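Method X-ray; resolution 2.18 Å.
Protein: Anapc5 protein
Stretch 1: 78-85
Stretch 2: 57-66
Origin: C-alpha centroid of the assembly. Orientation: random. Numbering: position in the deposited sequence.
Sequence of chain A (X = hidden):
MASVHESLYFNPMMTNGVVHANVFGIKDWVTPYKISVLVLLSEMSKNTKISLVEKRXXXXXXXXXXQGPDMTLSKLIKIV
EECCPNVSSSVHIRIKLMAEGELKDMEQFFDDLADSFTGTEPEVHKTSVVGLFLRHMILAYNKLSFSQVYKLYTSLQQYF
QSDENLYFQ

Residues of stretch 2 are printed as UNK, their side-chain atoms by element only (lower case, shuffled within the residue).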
# COMPACT_ATOMS: atom_id res chain seq x y z
N LYS A 78 2.12 7.99 -9.98
CA LYS A 78 2.42 9.33 -10.49
C LYS A 78 2.51 10.33 -9.33
O LYS A 78 3.47 11.08 -9.26
CB LYS A 78 1.41 9.78 -11.55
CG LYS A 78 1.67 9.16 -12.92
CD LYS A 78 0.61 9.54 -13.94
CE LYS A 78 1.03 9.22 -15.35
NZ LYS A 78 1.01 7.76 -15.63
N ILE A 79 1.58 10.24 -8.37
CA ILE A 79 1.58 11.08 -7.17
C ILE A 79 2.83 10.83 -6.31
O ILE A 79 3.50 11.79 -5.92
CB ILE A 79 0.26 10.90 -6.36
CG1 ILE A 79 -0.95 11.41 -7.18
CG2 ILE A 79 0.34 11.61 -5.01
CD1 ILE A 79 -2.30 10.98 -6.70
N VAL A 80 3.16 9.55 -6.04
CA VAL A 80 4.32 9.13 -5.24
C VAL A 80 5.64 9.60 -5.90
O VAL A 80 6.54 10.01 -5.19
CB VAL A 80 4.31 7.61 -4.93
CG1 VAL A 80 5.51 7.21 -4.08
CG2 VAL A 80 3.02 7.20 -4.23
N GLU A 81 5.72 9.56 -7.25
CA GLU A 81 6.89 10.00 -8.03
C GLU A 81 7.20 11.48 -7.79
O GLU A 81 8.36 11.87 -7.79
CB GLU A 81 6.63 9.78 -9.53
CG GLU A 81 7.46 8.68 -10.15
CD GLU A 81 6.86 8.00 -11.36
OE1 GLU A 81 6.33 8.71 -12.25
OE2 GLU A 81 6.94 6.76 -11.44
N GLU A 82 6.15 12.30 -7.59
CA GLU A 82 6.28 13.74 -7.36
C GLU A 82 6.91 14.11 -6.02
O GLU A 82 7.72 15.03 -5.99
CB GLU A 82 4.94 14.44 -7.52
CG GLU A 82 4.56 14.72 -8.96
CD GLU A 82 3.49 15.78 -9.15
OE1 GLU A 82 2.76 16.09 -8.18
OE2 GLU A 82 3.38 16.30 -10.29
N CYS A 83 6.53 13.44 -4.92
CA CYS A 83 7.03 13.79 -3.59
C CYS A 83 8.10 12.84 -3.04
O CYS A 83 8.98 13.30 -2.31
CB CYS A 83 5.88 13.95 -2.60
SG CYS A 83 4.68 12.60 -2.62
N CYS A 84 8.02 11.53 -3.36
CA CYS A 84 8.98 10.51 -2.92
C CYS A 84 9.53 9.80 -4.19
O CYS A 84 9.11 8.67 -4.47
CB CYS A 84 8.32 9.51 -1.97
SG CYS A 84 7.35 10.25 -0.63
N PRO A 85 10.41 10.43 -5.00
CA PRO A 85 10.87 9.77 -6.24
C PRO A 85 11.54 8.41 -6.08
O PRO A 85 11.40 7.56 -6.96
CB PRO A 85 11.82 10.80 -6.87
CG PRO A 85 11.45 12.10 -6.24
CD PRO A 85 11.03 11.76 -4.85
N UNK A 57 7.87 14.63 7.71
CA UNK A 57 7.33 15.66 6.82
C UNK A 57 6.55 14.98 5.70
O UNK A 57 5.42 15.37 5.43
c UNK A 57 10.15 18.37 6.51
n UNK A 57 10.92 19.16 7.47
c UNK A 57 12.25 19.21 7.51
n UNK A 57 12.86 19.94 8.43
c UNK A 57 8.45 16.53 6.21
c UNK A 57 9.20 17.40 7.21
n UNK A 57 12.98 18.53 6.64
N UNK A 58 7.14 13.94 5.07
CA UNK A 58 6.51 13.19 3.99
C UNK A 58 5.22 12.48 4.40
O UNK A 58 4.29 12.42 3.60
c UNK A 58 9.48 11.84 1.90
c UNK A 58 7.49 12.23 3.32
c UNK A 58 7.91 13.65 1.27
c UNK A 58 8.54 12.88 2.43
N UNK A 59 5.15 11.97 5.66
CA UNK A 59 3.96 11.32 6.20
C UNK A 59 2.79 12.31 6.32
O UNK A 59 1.64 11.88 6.25
o UNK A 59 5.90 9.02 8.08
c UNK A 59 4.24 10.67 7.57
c UNK A 59 4.85 9.29 7.49
n UNK A 59 4.20 8.37 6.78
N UNK A 60 3.09 13.62 6.50
CA UNK A 60 2.07 14.68 6.56
C UNK A 60 1.54 14.95 5.14
O UNK A 60 0.34 15.10 4.95
n UNK A 60 3.88 17.19 11.43
c UNK A 60 4.74 17.03 10.23
c UNK A 60 2.66 15.99 7.14
c UNK A 60 3.18 15.90 8.57
c UNK A 60 3.96 17.16 8.94
N UNK A 61 2.45 15.01 4.15
CA UNK A 61 2.14 15.27 2.75
C UNK A 61 1.27 14.16 2.13
O UNK A 61 0.46 14.44 1.24
c UNK A 61 3.30 15.98 0.53
c UNK A 61 4.58 16.54 -0.05
n UNK A 61 4.50 17.71 -0.67
c UNK A 61 3.46 15.47 1.96
o UNK A 61 5.66 15.93 0.03
N UNK A 62 1.42 12.92 2.63
CA UNK A 62 0.74 11.71 2.14
C UNK A 62 -0.69 11.53 2.70
O UNK A 62 -1.47 10.81 2.06
c UNK A 62 2.22 9.90 1.09
c UNK A 62 1.68 10.49 2.41
c UNK A 62 1.10 9.40 3.33
c UNK A 62 3.11 10.87 0.26
N UNK A 63 -1.04 12.20 3.82
CA UNK A 63 -2.35 12.07 4.49
C UNK A 63 -3.59 12.08 3.55
O UNK A 63 -4.43 11.20 3.76
c UNK A 63 -2.53 13.09 5.63
c UNK A 63 -2.05 13.79 7.99
c UNK A 63 -1.59 11.43 7.33
c UNK A 63 -1.62 12.89 6.86
N UNK A 64 -3.75 12.96 2.51
CA UNK A 64 -4.94 12.87 1.63
C UNK A 64 -5.16 11.53 0.91
O UNK A 64 -6.29 11.25 0.52
c UNK A 64 -2.88 14.08 2.08
c UNK A 64 -3.81 14.96 1.31
c UNK A 64 -4.73 14.01 0.62
N UNK A 65 -4.11 10.71 0.73
CA UNK A 65 -4.18 9.39 0.10
C UNK A 65 -4.89 8.37 1.00
O UNK A 65 -5.53 7.44 0.50
c UNK A 65 -0.61 9.04 -1.53
c UNK A 65 -2.76 9.60 -2.71
c UNK A 65 -2.01 9.62 -1.36
c UNK A 65 -2.78 8.87 -0.26
N UNK A 66 -4.78 8.56 2.32
CA UNK A 66 -5.36 7.70 3.35
C UNK A 66 -6.83 8.03 3.55
O UNK A 66 -7.63 7.16 3.90
c UNK A 66 -3.31 7.12 4.92
c UNK A 66 -4.59 7.92 4.67
c UNK A 66 -2.17 7.50 3.97
c UNK A 66 -2.82 7.35 6.32

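Position 57 carries seven side-chain atoms: three carbons in a row, a nitrogen, then a carbon bearing two more nitrogens. This guanidinium group identifies Arg 57, whose extended chain stays out of reach of stretch 1. Position 58 has four carbons forked at the second, and its CA-to-CB bond points toward stretch 1. One branch tip touches SG of Cys 84, and the other the backbone O of Cys 83. A fork beyond an unbranched CB defines Leu 58. Leu 58 CD1 lies 3.7 Å from Cys 84 SG, and Leu 58 CD2 lies 3.8 Å from Cys 83 O.

At position 59 two carbons end in one oxygen and one nitrogen, a short amide that makes it Asn 59, with no contact to stretch 1. Position 60 shows four carbons in a row ending in nitrogen, out of reach of stretch 1, the pattern of Lys 60. Position 61 has three carbons, the third carrying one oxygen and one nitrogen; its CA-to-CB bond points toward stretch 1 and its oxygen touches CB of Cys 83. The chain carrying the amide is one methylene longer than in Asn 59, which gives Gln 61. Gln 61 OE1 lies 3.3 Å from Cys 83 CB, with no hydrogen bond.

Position 62 has four carbons forked already at CB, with one arm two carbons long, and the end of that arm touches SG of Cys 83. This is Ile 62. Its CA-to-CB bond runs sideways, yet its end comes nearer: Ile 62 CD1 lies 3.7 Å from Cys 83 SG and 4.4 Å from Cys 84 SG. Position 63 has four carbons forked at the second and touches no residue of stretch 1; it is Leu 63. At position 64 three carbons close a ring onto the backbone N, making it Pro 64. That nitrogen has no hydrogen to donate, and the helix kinks here.

Position 65 carries four carbons forked at the second; its CA-to-CB bond points toward stretch 1, with one tip against CD1 of Ile 79. This is Leu 65, whose CD2 lies 4.2 Å from Ile 79 CD1. The same forked pattern at position 66, out of reach, gives Leu 66.

The two helices run nearly antiparallel, their axes 11.6 Å apart at closest approach, with no hydrogen bond between the stretches. Leu 58 and Ile 62, one turn apart, both meet Cys 83 and Cys 84, while Leu 65 reaches Ile 79, one turn before Cys 83. The contact is mainly apolar and modest, burying 301 Å² over both sides.

Stretch 2 (57-66) RLNKQILPLL
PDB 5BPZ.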